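Local coordinates for hypothetical protein Ta0583 (Thermoplasma acidophilum, PDB 2FSJ) that polymerizes in the presence of nucleoside triphosphates, optimally ATP, into helical filaments that assemble into bundles, as an archaeal homolog of actin, at residues Gly183-Gln188 and Thr321-Lys326; Ile207-Met212 and Val297-Pro302; Asp277-Ile282 and Gly311-Glu316; Glu284-Asn289 and Glu315-Gly320. One frame throughout, in Å; residues are numbered along the deposited sequence.

In the fold
The four contacts lie in the part of the actin-like fold built on the sheet of strands 213-222, 202-208, 191-197 and 297-303. Contacts 1 and 2, with centres about 9 Å apart, join at strand 297-303: V323 N lies 2.9 Å from L300 O and T321 O lies 2.9 Å from L300 N, both probable hydrogen bonds. Contacts 3 and 4, about 8 Å apart between centres, are successive places where helix 268-290 meets residues 311-320, and they share E315 and E316. P302 of contact 2 packs on F314 of contact 3, whose side chain is about 4 Å from that of S307 in the ATP site; contact 2 lies away from that site.

Contact 1: residues Gly183-Gln188 and Thr321-Lys326; sequences GIIEQQ and TLVKIK
I184 and I185 meet V323 through methyl groups alone, and no hydrogen bond joins the two loops. The closest approach is between the branch methyls I184 CG2 and V323 CG1, 3.5 Å apart, tighter than an ordinary van der Waals contact between carbons. The two side chains are set at an oblique angle, with I184 pointing toward the other loop. With its CG1 arm beside the backbone N and opposite the carbonyl carbon (chi1 -70°), I184 sends the short branch, not the longer arm, to V323. I185 comes in at about a right angle to V323, and its CG2 lies 4.1 Å from V323 CG2 and 4.2 Å from V323 CG1. One isoleucine methyl therefore faces both prongs of the valine. V323 divides its surface between an exposed isoleucine, I184, and a buried one, I185: CG1 reaches both, while CG2 serves I185.

The backbones stay well apart, I184 CA and V323 CA being 7.8 Å from each other. Just before I184, G183 adopts a positive phi of 87° and closes helix 173-182 in a Schellman motif, which turns the chain into the loop that carries both isoleucines.

Each isoleucine also packs on L179 of that helix, and I325 reaches the same leucine. Residues 321-323 pair with strand 297-303 in roughly the same direction, through backbone hydrogen bonds of T321 and V323 with L300, and the V323 side chain touches S299. The contact thus joins the C-terminal end of helix 173-182 to the edge of the four-stranded sheet.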
loop_
_atom_site.group_PDB
_atom_site.type_symbol
_atom_site.label_atom_id
_atom_site.label_comp_id
_atom_site.label_asym_id
_atom_site.label_seq_id
_atom_site.Cartn_x
_atom_site.Cartn_y
_atom_site.Cartn_z
ATOM N N GLY A 183 4.776 2.011 21.237
ATOM C CA GLY A 183 4.404 2.797 22.380
ATOM C C GLY A 183 3.793 4.092 21.934
ATOM O O GLY A 183 3.670 4.971 22.735
ATOM N N ILE A 184 3.484 4.239 20.642
ATOM C CA ILE A 184 2.937 5.479 20.079
ATOM C C ILE A 184 1.426 5.619 20.379
ATOM O O ILE A 184 0.892 6.745 20.508
ATOM C CB ILE A 184 3.251 5.563 18.560
ATOM C CG1 ILE A 184 4.784 5.788 18.379
ATOM C CG2 ILE A 184 2.426 6.677 17.901
ATOM C CD1 ILE A 184 5.357 5.519 16.998
ATOM N N ILE A 185 0.735 4.491 20.459
ATOM C CA ILE A 185 -0.621 4.471 21.019
ATOM C C ILE A 185 -0.642 3.504 22.188
ATOM O O ILE A 185 0.304 2.734 22.384
ATOM C CB ILE A 185 -1.645 4.058 19.955
ATOM C CG1 ILE A 185 -1.314 2.679 19.387
ATOM C CG2 ILE A 185 -1.708 5.107 18.852
ATOM C CD1 ILE A 185 -2.366 2.087 18.461
ATOM N N GLU A 186 -1.716 3.535 22.968
ATOM C CA GLU A 186 -1.822 2.692 24.166
ATOM C C GLU A 186 -3.225 2.101 24.294
ATOM O O GLU A 186 -4.187 2.720 23.867
ATOM C CB GLU A 186 -1.511 3.521 25.417
ATOM N N GLN A 187 -3.335 0.896 24.833
ATOM C CA GLN A 187 -4.642 0.278 25.010
ATOM C C GLN A 187 -5.355 1.013 26.135
ATOM O O GLN A 187 -4.738 1.401 27.129
ATOM C CB GLN A 187 -4.527 -1.201 25.314
ATOM C CG GLN A 187 -4.015 -2.003 24.143
ATOM C CD GLN A 187 -4.204 -3.456 24.328
ATOM O OE1 GLN A 187 -5.301 -3.983 24.116
ATOM N NE2 GLN A 187 -3.147 -4.129 24.732
ATOM N N GLN A 188 -6.641 1.241 25.920
ATOM C CA GLN A 188 -7.490 2.046 26.800
ATOM C C GLN A 188 -8.914 1.918 26.283
ATOM O O GLN A 188 -9.100 1.441 25.181
ATOM C CB GLN A 188 -7.067 3.515 26.762
ATOM C CG GLN A 188 -6.943 4.113 25.366
ATOM C CD GLN A 188 -6.106 5.381 25.316
ATOM O OE1 GLN A 188 -6.045 6.125 26.292
ATOM N NE2 GLN A 188 -5.465 5.636 24.178
ATOM N N THR A 321 -6.737 14.268 19.030
ATOM C CA THR A 321 -6.515 12.832 18.996
ATOM C C THR A 321 -5.558 12.419 17.911
ATOM O O THR A 321 -5.318 11.226 17.723
ATOM C CB THR A 321 -7.841 12.045 18.781
ATOM O OG1 THR A 321 -8.408 12.349 17.501
ATOM C CG2 THR A 321 -8.907 12.434 19.792
ATOM N N LEU A 322 -5.063 13.374 17.149
ATOM C CA LEU A 322 -4.268 13.045 15.981
ATOM C C LEU A 322 -2.936 12.435 16.411
ATOM O O LEU A 322 -2.208 12.978 17.259
ATOM C CB LEU A 322 -4.066 14.269 15.087
ATOM C CG LEU A 322 -3.290 14.035 13.777
ATOM C CD1 LEU A 322 -4.172 13.296 12.785
ATOM C CD2 LEU A 322 -2.736 15.321 13.168
ATOM N N VAL A 323 -2.641 11.277 15.834
ATOM C CA VAL A 323 -1.385 10.584 16.027
ATOM C C VAL A 323 -0.675 10.789 14.686
ATOM O O VAL A 323 -1.182 10.383 13.668
ATOM C CB VAL A 323 -1.630 9.070 16.337
ATOM C CG1 VAL A 323 -0.318 8.315 16.560
ATOM C CG2 VAL A 323 -2.530 8.903 17.520
ATOM N N LYS A 324 0.468 11.451 14.650
ATOM C CA LYS A 324 1.175 11.603 13.363
ATOM C C LYS A 324 2.334 10.605 13.318
ATOM O O LYS A 324 3.224 10.653 14.162
ATOM C CB LYS A 324 1.717 13.029 13.174
ATOM C CG LYS A 324 0.647 14.076 12.877
ATOM C CD LYS A 324 1.248 15.461 12.686
ATOM C CE LYS A 324 0.896 16.423 13.841
ATOM N NZ LYS A 324 1.566 17.782 13.659
ATOM N N ILE A 325 2.324 9.723 12.327
ATOM C CA ILE A 325 3.348 8.691 12.222
ATOM C C ILE A 325 4.585 9.381 11.665
ATOM O O ILE A 325 4.470 10.168 10.747
ATOM C CB ILE A 325 2.886 7.510 11.287
ATOM C CG1 ILE A 325 1.787 6.638 11.934
ATOM C CG2 ILE A 325 4.027 6.584 10.968
ATOM C CD1 ILE A 325 0.888 7.330 12.931
ATOM N N LYS A 326 5.750 9.060 12.216
ATOM C CA LYS A 326 7.016 9.483 11.638
ATOM C C LYS A 326 6.979 9.194 10.151
ATOM O O LYS A 326 6.519 8.109 9.723
ATOM C CB LYS A 326 8.201 8.727 12.267
#

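Contact 2: residues Ile207-Met212 and Val297-Pro302; sequences INLMDM and VTSLIP
L209 meets T298 and S299 with no ring or other flat group at the interface; the flat group that shapes the turn is the amide of N208. Its OD1 is approached from above the carbonyl plane, 50° out of it, by M210 N at 3.1 Å. That nearly straight bond, with an N-H...O angle of 169°, makes an Asx turn where the chain leaves strand 202-208, and L209 sits in the middle of it.

From there L209 points toward strand 297-303, and a single methyl does the touching: L209 CD1 is 3.4 Å from T298 OG1 and 4.1 Å from S299 OG. The leucine and threonine side chains run past each other in opposite directions. T298 OG1 stands between the backbone N and the carbonyl carbon (chi1 55°), which turns the hydroxyl to the leucine methyl, and it also has a weak hydrogen bond with Y191 O.

L209 CA and T298 CA are 9.0 Å apart because strand 191-197 comes between strands 202-208 and 297-303 in the sheet. Y191 also bonds to T298 through the backbone, and L209 pairs with G190 just ahead of that strand. The leucine therefore links second neighbours across the start of the strand between them, at the turn leading into strand 213-222.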
loop_
_atom_site.group_PDB
_atom_site.type_symbol
_atom_site.label_atom_id
_atom_site.label_comp_id
_atom_site.label_asym_id
_atom_site.label_seq_id
_atom_site.Cartn_x
_atom_site.Cartn_y
_atom_site.Cartn_z
ATOM N N ILE A 207 -10.816 0.462 15.249
ATOM C CA ILE A 207 -10.339 -0.559 16.176
ATOM C C ILE A 207 -10.693 -0.205 17.631
ATOM O O ILE A 207 -10.562 0.933 18.049
ATOM C CB ILE A 207 -8.809 -0.736 15.949
ATOM C CG1 ILE A 207 -8.323 -2.108 16.396
ATOM C CG2 ILE A 207 -8.006 0.410 16.554
ATOM C CD1 ILE A 207 -6.843 -2.413 15.973
ATOM N N ASN A 208 -11.108 -1.222 18.376
ATOM C CA ASN A 208 -11.397 -1.092 19.794
ATOM C C ASN A 208 -10.071 -1.229 20.527
ATOM O O ASN A 208 -9.431 -2.264 20.446
ATOM C CB ASN A 208 -12.357 -2.169 20.273
ATOM C CG ASN A 208 -12.879 -1.860 21.670
ATOM O OD1 ASN A 208 -12.262 -1.056 22.369
ATOM N ND2 ASN A 208 -14.080 -2.352 22.010
ATOM N N LEU A 209 -9.646 -0.167 21.181
ATOM C CA LEU A 209 -8.347 -0.192 21.838
ATOM C C LEU A 209 -8.322 -1.097 23.109
ATOM O O LEU A 209 -7.246 -1.393 23.631
ATOM C CB LEU A 209 -7.823 1.205 22.107
ATOM C CG LEU A 209 -7.632 2.101 20.858
ATOM C CD1 LEU A 209 -7.367 3.506 21.287
ATOM C CD2 LEU A 209 -6.465 1.573 19.924
ATOM N N MET A 210 -9.462 -1.546 23.585
ATOM C CA MET A 210 -9.460 -2.457 24.737
ATOM C C MET A 210 -8.827 -3.764 24.374
ATOM O O MET A 210 -8.182 -4.362 25.238
ATOM C CB MET A 210 -10.869 -2.629 25.408
ATOM C CG MET A 210 -11.848 -3.535 24.705
ATOM S SD MET A 210 -13.241 -4.290 25.727
ATOM C CE MET A 210 -13.859 -5.272 24.455
ATOM N N ASP A 211 -9.003 -4.228 23.121
ATOM C CA ASP A 211 -8.553 -5.572 22.719
ATOM C C ASP A 211 -7.869 -5.649 21.352
ATOM O O ASP A 211 -7.506 -6.720 20.903
ATOM C CB ASP A 211 -9.701 -6.588 22.788
ATOM C CG ASP A 211 -10.878 -6.275 21.868
ATOM O OD1 ASP A 211 -10.881 -5.277 21.091
ATOM O OD2 ASP A 211 -11.877 -7.019 21.860
ATOM N N MET A 212 -7.706 -4.499 20.720
ATOM C CA MET A 212 -7.179 -4.362 19.352
ATOM C C MET A 212 -7.916 -5.106 18.284
ATOM O O MET A 212 -7.310 -5.486 17.250
ATOM C CB MET A 212 -5.670 -4.687 19.312
ATOM C CG MET A 212 -4.866 -3.864 20.298
ATOM S SD MET A 212 -4.803 -2.154 20.015
ATOM C CE MET A 212 -5.995 -1.641 20.565
ATOM N N VAL A 297 -13.747 8.115 19.935
ATOM C CA VAL A 297 -12.436 8.143 19.276
ATOM C C VAL A 297 -11.421 8.832 20.152
ATOM O O VAL A 297 -11.600 10.006 20.487
ATOM C CB VAL A 297 -12.473 8.863 17.897
ATOM C CG1 VAL A 297 -11.063 8.951 17.282
ATOM C CG2 VAL A 297 -13.413 8.124 16.945
ATOM N N THR A 298 -10.344 8.117 20.506
ATOM C CA THR A 298 -9.193 8.711 21.217
ATOM C C THR A 298 -7.922 8.832 20.386
ATOM O O THR A 298 -7.020 9.506 20.785
ATOM C CB THR A 298 -8.870 7.893 22.471
ATOM O OG1 THR A 298 -8.667 6.515 22.112
ATOM C CG2 THR A 298 -10.074 7.846 23.422
ATOM N N SER A 299 -7.824 8.146 19.252
ATOM C CA SER A 299 -6.678 8.280 18.374
ATOM C C SER A 299 -7.121 8.218 16.928
ATOM O O SER A 299 -7.863 7.306 16.564
ATOM C CB SER A 299 -5.632 7.176 18.604
ATOM O OG SER A 299 -5.420 6.876 19.953
ATOM N N LEU A 300 -6.696 9.212 16.145
ATOM C CA LEU A 300 -6.907 9.287 14.687
ATOM C C LEU A 300 -5.548 9.083 14.035
ATOM O O LEU A 300 -4.609 9.823 14.350
ATOM C CB LEU A 300 -7.431 10.662 14.263
ATOM C CG LEU A 300 -8.913 11.011 14.371
ATOM C CD1 LEU A 300 -9.129 12.519 14.111
ATOM C CD2 LEU A 300 -9.808 10.181 13.461
ATOM N N ILE A 301 -5.440 8.112 13.121
ATOM C CA ILE A 301 -4.158 7.661 12.627
ATOM C C ILE A 301 -4.122 7.680 11.093
ATOM O O ILE A 301 -4.544 6.736 10.424
ATOM C CB ILE A 301 -3.826 6.262 13.196
ATOM C CG1 ILE A 301 -3.922 6.253 14.731
ATOM C CG2 ILE A 301 -2.452 5.804 12.731
ATOM C CD1 ILE A 301 -4.087 4.873 15.351
ATOM N N PRO A 302 -3.679 8.785 10.528
ATOM C CA PRO A 302 -3.579 8.861 9.069
ATOM C C PRO A 302 -2.349 8.131 8.566
ATOM O O PRO A 302 -1.233 8.380 9.048
ATOM C CB PRO A 302 -3.502 10.348 8.802
ATOM C CG PRO A 302 -3.918 10.993 10.167
ATOM C CD PRO A 302 -3.391 10.075 11.173
#

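Contact 3: residues Asp277-Ile282 and Gly311-Glu316; sequences DLANRI and GDRFEE
A279 and R313 mark the closest backbone approach, 6.8 Å between their CA atoms, where helix 268-290 faces a helically coiled stretch without the regular bonds that leads into the 3-10 segment 315-316. The main polar link is from R313 to N280. R313 NH2 donates to N280 OD1 at 2.6 Å with an N-H...O angle of 169°, reaching the oxygen nearly along the C=O axis. The oxygen lies in the guanidinium plane, at its edge, while the amide itself stands almost perpendicular to that plane, 85° from it. R313 NH1 adds a weak bond to the same oxygen at 3.2 Å, so both terminal nitrogens of the fork converge on one acceptor.

Bends at chi2 and chi3 curl the arginine over the helix, with NH1 3.4 Å from A279 CB. Also at the guanidinium edge, E316 OE1 forms a salt bridge with R313 NH2 at 3.1 Å, met from above its carboxylate plane. A water that donates to E316 OE2 and, weakly, to N280 OD1 connects two of the side chains that hold the arginine. Deeper in, I282 CG2 packs 3.9 Å from F314 CE1. The phenylalanine, near S307 of the ATP site, continues to I195 and V197, so helix 268-290 and residues 311-316 pack together over the four-stranded sheet.

A methionine in place of R313 would probably leave N280 OD1 without its strong donor and both E316 and E276 without this positive partner.

R313 NH1 also bridges to E276; the two carboxylates probably balance its charge and, with the N280 oxygen, hold its orientation.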
loop_
_atom_site.group_PDB
_atom_site.type_symbol
_atom_site.label_atom_id
_atom_site.label_comp_id
_atom_site.label_asym_id
_atom_site.label_seq_id
_atom_site.Cartn_x
_atom_site.Cartn_y
_atom_site.Cartn_z
ATOM N N ASP A 277 -10.562 19.736 -1.282
ATOM C CA ASP A 277 -11.792 19.072 -1.678
ATOM C C ASP A 277 -11.714 17.582 -1.392
ATOM O O ASP A 277 -12.668 17.028 -0.893
ATOM C CB ASP A 277 -12.109 19.271 -3.161
ATOM C CG ASP A 277 -13.441 18.671 -3.547
ATOM O OD1 ASP A 277 -14.487 19.057 -2.973
ATOM O OD2 ASP A 277 -13.558 17.744 -4.369
ATOM N N LEU A 278 -10.584 16.945 -1.686
ATOM C CA LEU A 278 -10.439 15.496 -1.392
ATOM C C LEU A 278 -10.595 15.233 0.110
ATOM O O LEU A 278 -11.370 14.368 0.543
ATOM C CB LEU A 278 -9.080 15.021 -1.853
ATOM C CG LEU A 278 -8.617 13.606 -1.501
ATOM C CD1 LEU A 278 -9.700 12.585 -2.005
ATOM C CD2 LEU A 278 -7.298 13.356 -2.088
ATOM N N ALA A 279 -9.855 15.997 0.899
ATOM C CA ALA A 279 -9.929 15.930 2.350
ATOM C C ALA A 279 -11.336 16.154 2.877
ATOM O O ALA A 279 -11.817 15.369 3.703
ATOM C CB ALA A 279 -8.961 16.939 2.996
ATOM N N ASN A 280 -11.993 17.202 2.416
ATOM C CA ASN A 280 -13.337 17.503 2.842
ATOM C C ASN A 280 -14.312 16.327 2.562
ATOM O O ASN A 280 -15.174 16.010 3.421
ATOM C CB ASN A 280 -13.835 18.837 2.207
ATOM C CG ASN A 280 -13.153 20.059 2.798
ATOM O OD1 ASN A 280 -12.492 19.979 3.838
ATOM N ND2 ASN A 280 -13.339 21.188 2.173
ATOM N N ARG A 281 -14.178 15.656 1.408
ATOM C CA ARG A 281 -15.088 14.555 1.081
ATOM C C ARG A 281 -14.844 13.364 1.989
ATOM O O ARG A 281 -15.795 12.726 2.433
ATOM C CB ARG A 281 -14.964 14.091 -0.366
ATOM C CG ARG A 281 -15.579 15.096 -1.350
ATOM C CD ARG A 281 -15.520 14.640 -2.779
ATOM N NE ARG A 281 -16.146 15.602 -3.695
ATOM C CZ ARG A 281 -17.410 15.543 -4.151
ATOM N NH1 ARG A 281 -18.256 14.569 -3.776
ATOM N NH2 ARG A 281 -17.828 16.482 -4.995
ATOM N N ILE A 282 -13.583 13.082 2.289
ATOM C CA ILE A 282 -13.272 11.975 3.177
ATOM C C ILE A 282 -13.782 12.244 4.575
ATOM O O ILE A 282 -14.427 11.368 5.193
ATOM C CB ILE A 282 -11.752 11.687 3.184
ATOM C CG1 ILE A 282 -11.320 11.136 1.825
ATOM C CG2 ILE A 282 -11.378 10.722 4.296
ATOM C CD1 ILE A 282 -9.845 11.351 1.545
ATOM N N GLY A 311 -3.071 14.610 5.605
ATOM C CA GLY A 311 -3.296 13.921 6.883
ATOM C C GLY A 311 -3.694 14.852 8.031
ATOM O O GLY A 311 -4.607 14.545 8.841
ATOM N N ASP A 312 -3.027 16.004 8.082
ATOM C CA ASP A 312 -3.250 16.979 9.140
ATOM C C ASP A 312 -4.683 17.451 9.193
ATOM O O ASP A 312 -5.182 17.773 10.264
ATOM C CB ASP A 312 -2.352 18.199 8.993
ATOM C CG ASP A 312 -0.903 17.931 9.420
ATOM O OD1 ASP A 312 -0.636 16.883 10.032
ATOM O OD2 ASP A 312 0.020 18.746 9.180
ATOM N N ARG A 313 -5.328 17.513 8.034
ATOM C CA ARG A 313 -6.709 17.914 7.952
ATOM C C ARG A 313 -7.645 16.988 8.694
ATOM O O ARG A 313 -8.762 17.398 8.976
ATOM C CB ARG A 313 -7.203 17.969 6.504
ATOM C CG ARG A 313 -6.650 19.068 5.669
ATOM C CD ARG A 313 -7.164 20.469 6.081
ATOM N NE ARG A 313 -8.605 20.517 6.359
ATOM C CZ ARG A 313 -9.566 20.312 5.460
ATOM N NH1 ARG A 313 -9.280 20.061 4.198
ATOM N NH2 ARG A 313 -10.820 20.370 5.826
ATOM N N PHE A 314 -7.259 15.742 8.975
ATOM C CA PHE A 314 -8.209 14.820 9.600
ATOM C C PHE A 314 -8.441 15.102 11.094
ATOM O O PHE A 314 -9.378 14.624 11.683
ATOM C CB PHE A 314 -7.800 13.342 9.379
ATOM C CG PHE A 314 -7.706 12.935 7.952
ATOM C CD1 PHE A 314 -8.614 13.374 7.001
ATOM C CD2 PHE A 314 -6.694 12.084 7.547
ATOM C CE1 PHE A 314 -8.495 12.955 5.666
ATOM C CE2 PHE A 314 -6.591 11.683 6.254
ATOM C CZ PHE A 314 -7.467 12.132 5.314
ATOM N N GLU A 315 -7.585 15.919 11.698
ATOM C CA GLU A 315 -7.751 16.277 13.103
ATOM C C GLU A 315 -9.110 16.855 13.416
ATOM O O GLU A 315 -9.609 16.692 14.499
ATOM C CB GLU A 315 -6.719 17.292 13.531
ATOM C CG GLU A 315 -6.754 17.494 15.035
ATOM C CD GLU A 315 -5.443 17.963 15.601
ATOM O OE1 GLU A 315 -4.511 18.369 14.833
ATOM O OE2 GLU A 315 -5.368 17.942 16.840
ATOM N N GLU A 316 -9.734 17.493 12.436
ATOM C CA GLU A 316 -11.007 18.121 12.673
ATOM C C GLU A 316 -12.117 17.100 12.961
ATOM O O GLU A 316 -13.123 17.451 13.579
ATOM C CB GLU A 316 -11.345 19.089 11.538
ATOM C CG GLU A 316 -11.936 18.477 10.298
ATOM C CD GLU A 316 -12.261 19.549 9.243
ATOM O OE1 GLU A 316 -11.344 20.323 8.873
ATOM O OE2 GLU A 316 -13.429 19.604 8.804
HETATM O O HOH W 1 -14.682 19.463 6.255
#

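Contact 4: residues Glu284-Asn289 and Glu315-Gly320; sequences ENIRLN and EEIAPG
E316 and I317 face R287 and I286 where helix 268-290 packs against the four-stranded sheet of the actin-like fold, residues 315-320 beginning as a 3-10 turn and ending as a loop. E315 turns its carboxylate to the backbone N of G320. E316 comes next, and R287, extended from CG to NE, crosses it at about a right angle. R287 NH2 donates to E316 O at 3.0 Å, an angled bond (137°) that comes from well above the carbonyl plane. The carboxylate adds a longer salt bridge, E316 OE2 to R287 NH1 at 3.6 Å, while its closer ionic partner is R313. An alanine here would probably deprive both arginines of this shared counter-charge, with R287 still tied to the backbone carbonyl.

I317 is buried. Its CD1 lies 4.0 Å from I286 CG2, the side chains crossing at about a right angle, and both isoleucines rest on I195. Its carbonyl joins the grip on R287 through a water that donates to I317 O and accepts from R287 NE. After A318 and P319, G320 takes a positive phi that suits a residue without a side chain, and G320 N donates to the anti lone pair of E315 OE2 at 3.2 Å.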
loop_
_atom_site.group_PDB
_atom_site.type_symbol
_atom_site.label_atom_id
_atom_site.label_comp_id
_atom_site.label_asym_id
_atom_site.label_seq_id
_atom_site.Cartn_x
_atom_site.Cartn_y
_atom_site.Cartn_z
ATOM N N GLU A 284 -16.210 14.262 5.536
ATOM C CA GLU A 284 -17.681 14.213 5.564
ATOM C C GLU A 284 -18.225 12.777 5.590
ATOM O O GLU A 284 -19.158 12.474 6.306
ATOM C CB GLU A 284 -18.246 14.947 4.344
ATOM C CG GLU A 284 -19.703 14.648 4.092
ATOM C CD GLU A 284 -20.197 15.125 2.729
ATOM O OE1 GLU A 284 -19.626 14.690 1.656
ATOM O OE2 GLU A 284 -21.171 15.924 2.737
ATOM N N ASN A 285 -17.637 11.896 4.793
ATOM C CA ASN A 285 -18.022 10.499 4.748
ATOM C C ASN A 285 -17.682 9.735 6.068
ATOM O O ASN A 285 -18.501 8.987 6.588
ATOM C CB ASN A 285 -17.373 9.841 3.526
ATOM C CG ASN A 285 -18.288 9.808 2.291
ATOM O OD1 ASN A 285 -18.429 10.811 1.548
ATOM N ND2 ASN A 285 -18.897 8.659 2.049
ATOM N N ILE A 286 -16.503 9.991 6.641
ATOM C CA ILE A 286 -16.156 9.463 7.950
ATOM C C ILE A 286 -17.143 9.898 9.041
ATOM O O ILE A 286 -17.641 9.061 9.791
ATOM C CB ILE A 286 -14.687 9.788 8.304
ATOM C CG1 ILE A 286 -13.782 8.999 7.366
ATOM C CG2 ILE A 286 -14.386 9.458 9.770
ATOM C CD1 ILE A 286 -12.270 9.334 7.429
ATOM N N ARG A 287 -17.458 11.185 9.102
ATOM C CA ARG A 287 -18.444 11.691 10.034
ATOM C C ARG A 287 -19.796 11.055 9.904
ATOM O O ARG A 287 -20.386 10.698 10.887
ATOM C CB ARG A 287 -18.585 13.192 9.911
ATOM C CG ARG A 287 -17.408 13.946 10.494
ATOM C CD ARG A 287 -17.556 15.471 10.291
ATOM N NE ARG A 287 -16.598 16.227 11.091
ATOM C CZ ARG A 287 -16.155 17.440 10.768
ATOM N NH1 ARG A 287 -16.540 18.026 9.639
ATOM N NH2 ARG A 287 -15.317 18.064 11.575
ATOM N N LEU A 288 -20.284 10.907 8.690
ATOM C CA LEU A 288 -21.587 10.280 8.480
ATOM C C LEU A 288 -21.630 8.825 8.957
ATOM O O LEU A 288 -22.636 8.364 9.554
ATOM C CB LEU A 288 -21.939 10.295 6.994
ATOM C CG LEU A 288 -22.398 11.599 6.335
ATOM C CD1 LEU A 288 -22.430 11.407 4.840
ATOM C CD2 LEU A 288 -23.782 12.099 6.877
ATOM N N ASN A 289 -20.549 8.104 8.679
ATOM C CA ASN A 289 -20.452 6.692 9.016
ATOM C C ASN A 289 -20.254 6.484 10.531
ATOM O O ASN A 289 -20.814 5.563 11.110
ATOM C CB ASN A 289 -19.376 6.031 8.162
ATOM C CG ASN A 289 -19.755 5.977 6.650
ATOM O OD1 ASN A 289 -20.835 6.391 6.250
ATOM N ND2 ASN A 289 -18.869 5.474 5.834
ATOM N N GLU A 315 -7.585 15.919 11.698
ATOM C CA GLU A 315 -7.751 16.277 13.103
ATOM C C GLU A 315 -9.110 16.855 13.416
ATOM O O GLU A 315 -9.609 16.692 14.499
ATOM C CB GLU A 315 -6.719 17.292 13.531
ATOM C CG GLU A 315 -6.754 17.494 15.035
ATOM C CD GLU A 315 -5.443 17.963 15.601
ATOM O OE1 GLU A 315 -4.511 18.369 14.833
ATOM O OE2 GLU A 315 -5.368 17.942 16.840
ATOM N N GLU A 316 -9.734 17.493 12.436
ATOM C CA GLU A 316 -11.007 18.121 12.673
ATOM C C GLU A 316 -12.117 17.100 12.961
ATOM O O GLU A 316 -13.123 17.451 13.579
ATOM C CB GLU A 316 -11.345 19.089 11.538
ATOM C CG GLU A 316 -11.936 18.477 10.298
ATOM C CD GLU A 316 -12.261 19.549 9.243
ATOM O OE1 GLU A 316 -11.344 20.323 8.873
ATOM O OE2 GLU A 316 -13.429 19.604 8.804
ATOM N N ILE A 317 -11.935 15.844 12.569
ATOM C CA ILE A 317 -12.908 14.812 12.936
ATOM C C ILE A 317 -12.972 14.673 14.475
ATOM O O ILE A 317 -14.041 14.502 15.047
ATOM C CB ILE A 317 -12.588 13.413 12.240
ATOM C CG1 ILE A 317 -12.577 13.515 10.709
ATOM C CG2 ILE A 317 -13.557 12.349 12.694
ATOM C CD1 ILE A 317 -11.775 12.472 10.034
ATOM N N ALA A 318 -11.825 14.694 15.141
ATOM C CA ALA A 318 -11.746 14.581 16.617
ATOM C C ALA A 318 -10.521 15.318 17.198
ATOM O O ALA A 318 -9.453 14.747 17.386
ATOM C CB ALA A 318 -11.735 13.136 17.012
ATOM N N PRO A 319 -10.678 16.622 17.423
ATOM C CA PRO A 319 -9.572 17.479 17.847
ATOM C C PRO A 319 -8.797 16.938 19.053
ATOM O O PRO A 319 -9.384 16.437 19.999
ATOM C CB PRO A 319 -10.287 18.812 18.150
ATOM C CG PRO A 319 -11.361 18.832 17.180
ATOM C CD PRO A 319 -11.892 17.417 17.169
ATOM N N GLY A 320 -7.484 16.992 18.985
ATOM C CA GLY A 320 -6.654 16.503 20.078
ATOM C C GLY A 320 -6.261 15.023 20.029
ATOM O O GLY A 320 -5.485 14.585 20.890
HETATM O O HOH W 2 -16.275 15.531 13.902
#